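ANGPTL4 C-terminal chain from Homo sapiens is the fibrinogen-like part of a secreted protein that inactivates lipoprotein lipase and thereby helps regulate triglyceride clearance from the blood. One contact in two of its structures: PDB 6U1U (chain A, 1.75 Å), residues C170-L175 and I194-W199, and PDB 6EUB (chain B, 2.30 Å), residues C179-L184 and I203-W208. Structure 2 is superposed on structure 1 by the backbone atoms of these residues (RMSD 0.10 Å); each is numbered along its deposited sequence.

Structure 1 (6U1U); sequences CSHSNL and IFWKTW. With PLM (palmitic acid), chain C.
F195 lies across the backbone of S173 and N174, its CE2 3.4 Å from S173 CA. Its CG, between the backbone N and the carbonyl carbon (chi1 73°), turns the ring over the opposite strand. Strands 173-174 and 195-196 form an antiparallel ladder beside the main sheet of the fibrinogen-like domain. N174 N hydrogen-bonds F195 O at 3.0 Å. On the other face, S173 CB packs 3.5 Å from W196 CE3. L103 and F105 back W196. The H172 ring turns its edge to the W196 face, planes at 70°. Both faces, with F195 and W196 buried, are tight. The looser end holds partly exposed K197 and exposed T198. K197 NZ donates to S171 O at 3.2 Å and to both palmitic acid oxygens. The tail passes a face of H172 and the W196 edge. Water 1 links H172 O to T198 N.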
loop_
_atom_site.group_PDB
_atom_site.type_symbol
_atom_site.label_atom_id
_atom_site.label_comp_id
_atom_site.label_asym_id
_atom_site.label_seq_id
_atom_site.Cartn_x
_atom_site.Cartn_y
_atom_site.Cartn_z
ATOM N N CYS A 170 -5.422 14.597 0.402
ATOM C CA CYS A 170 -4.862 14.347 1.717
ATOM C C CYS A 170 -5.923 13.803 2.657
ATOM O O CYS A 170 -5.706 13.767 3.869
ATOM C CB CYS A 170 -4.229 15.640 2.241
ATOM S SG CYS A 170 -2.731 15.479 3.270
ATOM N N SER A 171 -7.063 13.348 2.110
ATOM C CA SER A 171 -8.229 12.997 2.912
ATOM C C SER A 171 -8.855 11.647 2.584
ATOM O O SER A 171 -9.906 11.326 3.154
ATOM C CB SER A 171 -9.325 14.076 2.744
ATOM O OG SER A 171 -8.905 15.293 3.329
ATOM N N HIS A 172 -8.281 10.862 1.665
ATOM C CA HIS A 172 -8.906 9.607 1.248
ATOM C C HIS A 172 -8.491 8.439 2.139
ATOM O O HIS A 172 -9.340 7.696 2.661
ATOM C CB HIS A 172 -8.536 9.277 -0.204
ATOM C CG HIS A 172 -9.034 7.941 -0.653
ATOM N ND1 HIS A 172 -8.309 6.774 -0.496
ATOM C CD2 HIS A 172 -10.217 7.577 -1.205
ATOM C CE1 HIS A 172 -9.020 5.751 -0.942
ATOM N NE2 HIS A 172 -10.177 6.218 -1.396
ATOM N N SER A 173 -7.184 8.273 2.318
ATOM C CA SER A 173 -6.634 7.136 3.050
ATOM C C SER A 173 -5.165 7.388 3.312
ATOM O O SER A 173 -4.537 8.223 2.668
ATOM C CB SER A 173 -6.751 5.834 2.285
ATOM O OG SER A 173 -6.163 6.015 0.991
ATOM N N ASN A 174 -4.631 6.610 4.252
ATOM C CA ASN A 174 -3.202 6.534 4.506
ATOM C C ASN A 174 -2.990 5.329 5.395
ATOM O O ASN A 174 -3.181 5.409 6.618
ATOM C CB ASN A 174 -2.664 7.800 5.180
ATOM C CG ASN A 174 -1.197 7.680 5.479
ATOM O OD1 ASN A 174 -0.565 6.732 5.001
ATOM N ND2 ASN A 174 -0.629 8.630 6.268
ATOM N N LEU A 175 -2.651 4.173 4.816
ATOM C CA LEU A 175 -2.453 3.025 5.675
ATOM C C LEU A 175 -1.047 2.996 6.275
ATOM O O LEU A 175 -0.728 2.088 7.058
ATOM C CB LEU A 175 -2.746 1.733 4.898
ATOM C CG LEU A 175 -4.174 1.700 4.319
ATOM C CD1 LEU A 175 -4.411 0.349 3.668
ATOM C CD2 LEU A 175 -5.194 1.959 5.414
ATOM N N ILE A 194 -3.692 5.972 10.798
ATOM C CA ILE A 194 -3.912 4.915 9.808
ATOM C C ILE A 194 -5.396 4.928 9.493
ATOM O O ILE A 194 -6.205 4.476 10.311
ATOM C CB ILE A 194 -3.481 3.559 10.360
ATOM C CG1 ILE A 194 -2.001 3.597 10.717
ATOM C CG2 ILE A 194 -3.739 2.412 9.370
ATOM C CD1 ILE A 194 -1.576 2.332 11.435
ATOM N N PHE A 195 -5.781 5.435 8.322
ATOM C CA PHE A 195 -7.209 5.601 8.087
ATOM C C PHE A 195 -7.579 5.192 6.670
ATOM O O PHE A 195 -6.757 5.215 5.749
ATOM C CB PHE A 195 -7.656 7.051 8.362
ATOM C CG PHE A 195 -7.207 8.051 7.325
ATOM C CD1 PHE A 195 -5.922 8.606 7.372
ATOM C CD2 PHE A 195 -8.083 8.469 6.313
ATOM C CE1 PHE A 195 -5.533 9.541 6.399
ATOM C CE2 PHE A 195 -7.695 9.416 5.361
ATOM C CZ PHE A 195 -6.432 9.943 5.410
ATOM N N TRP A 196 -8.850 4.889 6.476
ATOM C CA TRP A 196 -9.499 4.639 5.163
ATOM C C TRP A 196 -10.873 5.307 5.310
ATOM O O TRP A 196 -11.715 4.739 5.925
ATOM C CB TRP A 196 -9.610 3.154 4.853
ATOM C CG TRP A 196 -10.043 2.853 3.457
ATOM C CD1 TRP A 196 -11.309 2.760 2.986
ATOM C CD2 TRP A 196 -9.192 2.561 2.346
ATOM N NE1 TRP A 196 -11.312 2.459 1.667
ATOM C CE2 TRP A 196 -10.028 2.335 1.238
ATOM C CE3 TRP A 196 -7.814 2.487 2.181
ATOM C CZ2 TRP A 196 -9.524 2.020 -0.011
ATOM C CZ3 TRP A 196 -7.314 2.175 0.950
ATOM C CH2 TRP A 196 -8.160 1.967 -0.129
ATOM N N LYS A 197 -11.036 6.469 4.710
ATOM C CA LYS A 197 -12.138 7.354 5.091
ATOM C C LYS A 197 -13.493 6.695 4.878
ATOM O O LYS A 197 -14.348 6.714 5.776
ATOM C CB LYS A 197 -12.048 8.667 4.317
ATOM C CG LYS A 197 -13.229 9.645 4.663
ATOM C CD LYS A 197 -12.957 11.017 4.109
ATOM C CE LYS A 197 -13.256 11.054 2.612
ATOM N NZ LYS A 197 -12.674 12.269 1.935
ATOM N N THR A 198 -13.675 6.026 3.746
ATOM C CA THR A 198 -14.996 5.493 3.398
ATOM C C THR A 198 -15.411 4.251 4.177
ATOM O O THR A 198 -16.570 3.838 4.052
ATOM C CB THR A 198 -15.065 5.181 1.900
ATOM O OG1 THR A 198 -13.994 4.303 1.539
ATOM C CG2 THR A 198 -14.948 6.441 1.095
ATOM N N TRP A 199 -14.538 3.639 4.979
ATOM C CA TRP A 199 -14.991 2.557 5.854
ATOM C C TRP A 199 -15.351 3.108 7.237
ATOM O O TRP A 199 -16.532 3.236 7.569
ATOM C CB TRP A 199 -13.957 1.429 5.921
ATOM C CG TRP A 199 -14.499 0.210 6.625
ATOM C CD1 TRP A 199 -15.756 -0.318 6.487
ATOM C CD2 TRP A 199 -13.810 -0.624 7.569
ATOM N NE1 TRP A 199 -15.898 -1.420 7.301
ATOM C CE2 TRP A 199 -14.720 -1.629 7.976
ATOM C CE3 TRP A 199 -12.526 -0.608 8.131
ATOM C CZ2 TRP A 199 -14.372 -2.628 8.879
ATOM C CZ3 TRP A 199 -12.184 -1.615 9.054
ATOM C CH2 TRP A 199 -13.106 -2.599 9.419
HETATM C C1 PLM C . -11.294 11.789 -1.303
HETATM O O1 PLM C . -10.702 12.534 -0.489
HETATM O O2 PLM C . -12.311 11.143 -1.019
HETATM C C2 PLM C . -10.778 11.730 -2.735
HETATM C C3 PLM C . -10.915 10.462 -3.524
HETATM C C4 PLM C . -9.743 10.253 -4.469
HETATM C C5 PLM C . -9.448 8.827 -4.848
HETATM C C6 PLM C . -8.001 8.542 -5.206
HETATM C C7 PLM C . -7.563 7.126 -4.937
HETATM C C8 PLM C . -6.086 6.899 -4.742
HETATM C C9 PLM C . -5.677 6.910 -3.312
HETATM C CA PLM C . -4.814 5.796 -2.885
HETATM C CB PLM C . -5.443 4.460 -2.858
HETATM C CC PLM C . -4.436 3.381 -2.813
HETATM C CD PLM C . -4.948 2.062 -2.428
HETATM C CE PLM C . -6.201 1.711 -3.130
HETATM C CF PLM C . -6.073 0.762 -4.257
HETATM C CG PLM C . -6.367 1.393 -5.577
HETATM O O HOH W 1 -11.681 6.118 1.583
HETATM O O HOH W 2 -12.803 4.480 -0.944
#

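Structure 2 (6EUB); sequences CSHSNL and IFWKTW.
F204 lies across the backbone of S182 and N183, with its CE2 3.5 Å from S182 CA. Its CG stands between the backbone N and the carbonyl carbon (chi1 79°), bringing the ring over the opposite strand. N183 N hydrogen-bonds F204 O at 2.9 Å within the antiparallel ladder. On the other face, S182 CB packs 3.5 Å from W205 CE3. L112 and F114 back W205. The H181 ring, as modelled, turns its edge to the W205 face, planes at 63°. Both faces, with F204 and W205 buried, are tight; the K206 end is looser. There K206 is exposed, and its NZ donates to S180 O at 3.0 Å. A bound pentaethylene glycol lies about 3 Å from the K206 side chain, between nearest atoms. Water 3 links H181 O to T207 N beside exposed T207.

Structure 1 against structure 2
Both structures hold the same ladder. The N174(A)-F195(A) backbone hydrogen bonds recur in N183(B)-F204(B), and the side chain of F195(A) keeps its place in F204(B). The main change is the bound group. Palmitic acid is present only in structure 1, where it touches S171(A), H172(A), W196(A) and K197(A). In structure 2 pentaethylene glycol is bound at this place, wholly or in part, so neither site is empty. K197(A) NZ donates to palmitic acid O1 at 3.1 Å and to O2 at 3.2 Å. The carboxylate is a probable charge partner for the lysine; the glycol carries no carboxylate. K206(B) keeps the place of K197(A), and the bond from NZ to the carbonyl of S171(A) or S180(B) is found in both. At the tail, palmitic acid CE packs 3.6 Å from W196(A) CH2, and W205(B) keeps the place of W196(A) within the error. Water 1 and water 3 occupy the same place. A further water, modelled in structure 1 alone, hydrogen-bonds T198(A) OG1 at 2.8 Å.

Structure 2 (6EUB)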
loop_
_atom_site.group_PDB
_atom_site.type_symbol
_atom_site.label_atom_id
_atom_site.label_comp_id
_atom_site.label_asym_id
_atom_site.label_seq_id
_atom_site.Cartn_x
_atom_site.Cartn_y
_atom_site.Cartn_z
ATOM N N CYS B 179 -5.600 14.498 0.360
ATOM C CA CYS B 179 -4.988 14.386 1.662
ATOM C C CYS B 179 -5.985 13.835 2.675
ATOM O O CYS B 179 -5.690 13.794 3.870
ATOM C CB CYS B 179 -4.427 15.754 2.064
ATOM S SG CYS B 179 -2.885 15.796 3.036
ATOM N N SER B 180 -7.157 13.377 2.216
ATOM C CA SER B 180 -8.143 12.870 3.163
ATOM C C SER B 180 -8.856 11.614 2.663
ATOM O O SER B 180 -9.934 11.286 3.170
ATOM C CB SER B 180 -9.175 13.956 3.520
ATOM O OG SER B 180 -9.469 14.788 2.416
ATOM N N HIS B 181 -8.284 10.893 1.698
ATOM C CA HIS B 181 -8.902 9.650 1.267
ATOM C C HIS B 181 -8.448 8.472 2.116
ATOM O O HIS B 181 -9.279 7.729 2.657
ATOM C CB HIS B 181 -8.649 9.383 -0.227
ATOM C CG HIS B 181 -8.984 7.984 -0.632
ATOM N ND1 HIS B 181 -10.158 7.667 -1.297
ATOM C CD2 HIS B 181 -8.261 6.838 -0.584
ATOM C CE1 HIS B 181 -10.175 6.371 -1.561
ATOM N NE2 HIS B 181 -9.029 5.847 -1.148
ATOM N N SER B 182 -7.140 8.256 2.192
ATOM C CA SER B 182 -6.624 7.176 3.017
ATOM C C SER B 182 -5.148 7.408 3.308
ATOM O O SER B 182 -4.512 8.308 2.751
ATOM C CB SER B 182 -6.826 5.826 2.342
ATOM O OG SER B 182 -6.292 5.844 1.029
ATOM N N ASN B 183 -4.628 6.588 4.226
ATOM C CA ASN B 183 -3.201 6.429 4.454
ATOM C C ASN B 183 -3.028 5.260 5.406
ATOM O O ASN B 183 -3.306 5.378 6.604
ATOM C CB ASN B 183 -2.557 7.715 4.994
ATOM C CG ASN B 183 -1.098 7.520 5.372
ATOM O OD1 ASN B 183 -0.447 6.566 4.939
ATOM N ND2 ASN B 183 -0.546 8.498 6.058
ATOM N N LEU B 184 -2.647 4.101 4.872
ATOM C CA LEU B 184 -2.429 2.930 5.708
ATOM C C LEU B 184 -1.033 2.934 6.311
ATOM O O LEU B 184 -0.714 2.040 7.107
ATOM C CB LEU B 184 -2.668 1.645 4.892
ATOM C CG LEU B 184 -4.075 1.470 4.252
ATOM C CD1 LEU B 184 -4.343 0.050 3.789
ATOM C CD2 LEU B 184 -5.226 1.961 5.162
ATOM N N ILE B 203 -3.614 5.936 10.850
ATOM C CA ILE B 203 -3.894 4.920 9.837
ATOM C C ILE B 203 -5.390 4.961 9.517
ATOM O O ILE B 203 -6.227 4.655 10.372
ATOM C CB ILE B 203 -3.477 3.534 10.336
ATOM C CG1 ILE B 203 -1.977 3.501 10.651
ATOM C CG2 ILE B 203 -3.830 2.492 9.327
ATOM C CD1 ILE B 203 -1.565 2.322 11.504
ATOM N N PHE B 204 -5.749 5.346 8.295
ATOM C CA PHE B 204 -7.163 5.558 8.053
ATOM C C PHE B 204 -7.544 5.240 6.615
ATOM O O PHE B 204 -6.706 5.194 5.705
ATOM C CB PHE B 204 -7.573 6.988 8.402
ATOM C CG PHE B 204 -7.214 8.000 7.360
ATOM C CD1 PHE B 204 -5.948 8.570 7.341
ATOM C CD2 PHE B 204 -8.153 8.421 6.421
ATOM C CE1 PHE B 204 -5.615 9.537 6.390
ATOM C CE2 PHE B 204 -7.826 9.384 5.454
ATOM C CZ PHE B 204 -6.550 9.942 5.447
ATOM N N TRP B 205 -8.847 5.016 6.438
ATOM C CA TRP B 205 -9.448 4.736 5.140
ATOM C C TRP B 205 -10.846 5.335 5.219
ATOM O O TRP B 205 -11.730 4.761 5.862
ATOM C CB TRP B 205 -9.473 3.243 4.857
ATOM C CG TRP B 205 -9.903 2.922 3.460
ATOM C CD1 TRP B 205 -11.179 2.938 2.975
ATOM C CD2 TRP B 205 -9.059 2.566 2.357
ATOM N NE1 TRP B 205 -11.187 2.602 1.643
ATOM C CE2 TRP B 205 -9.902 2.365 1.235
ATOM C CE3 TRP B 205 -7.672 2.400 2.205
ATOM C CZ2 TRP B 205 -9.411 1.999 -0.017
ATOM C CZ3 TRP B 205 -7.181 2.028 0.961
ATOM C CH2 TRP B 205 -8.051 1.835 -0.140
ATOM N N LYS B 206 -11.028 6.502 4.597
ATOM C CA LYS B 206 -12.155 7.353 4.965
ATOM C C LYS B 206 -13.493 6.649 4.794
ATOM O O LYS B 206 -14.368 6.739 5.668
ATOM C CB LYS B 206 -12.159 8.643 4.157
ATOM C CG LYS B 206 -13.392 9.485 4.493
ATOM C CD LYS B 206 -13.231 10.938 4.109
ATOM C CE LYS B 206 -13.662 11.165 2.680
ATOM N NZ LYS B 206 -12.601 11.917 1.965
ATOM N N THR B 207 -13.683 5.957 3.677
ATOM C CA THR B 207 -15.013 5.454 3.376
ATOM C C THR B 207 -15.406 4.241 4.204
ATOM O O THR B 207 -16.530 3.797 4.092
ATOM C CB THR B 207 -15.131 5.109 1.901
ATOM O OG1 THR B 207 -14.011 4.306 1.530
ATOM C CG2 THR B 207 -15.136 6.370 1.081
ATOM N N TRP B 208 -14.533 3.692 5.037
ATOM C CA TRP B 208 -15.006 2.627 5.913
ATOM C C TRP B 208 -15.359 3.159 7.301
ATOM O O TRP B 208 -16.532 3.266 7.640
ATOM C CB TRP B 208 -13.970 1.506 6.019
ATOM C CG TRP B 208 -14.555 0.310 6.678
ATOM C CD1 TRP B 208 -15.857 -0.133 6.578
ATOM C CD2 TRP B 208 -13.899 -0.574 7.588
ATOM N NE1 TRP B 208 -16.026 -1.250 7.352
ATOM C CE2 TRP B 208 -14.838 -1.544 7.977
ATOM C CE3 TRP B 208 -12.604 -0.646 8.103
ATOM C CZ2 TRP B 208 -14.517 -2.575 8.860
ATOM C CZ3 TRP B 208 -12.293 -1.669 8.977
ATOM C CH2 TRP B 208 -13.236 -2.616 9.343
HETATM O O HOH W 3 -11.553 6.317 1.350
#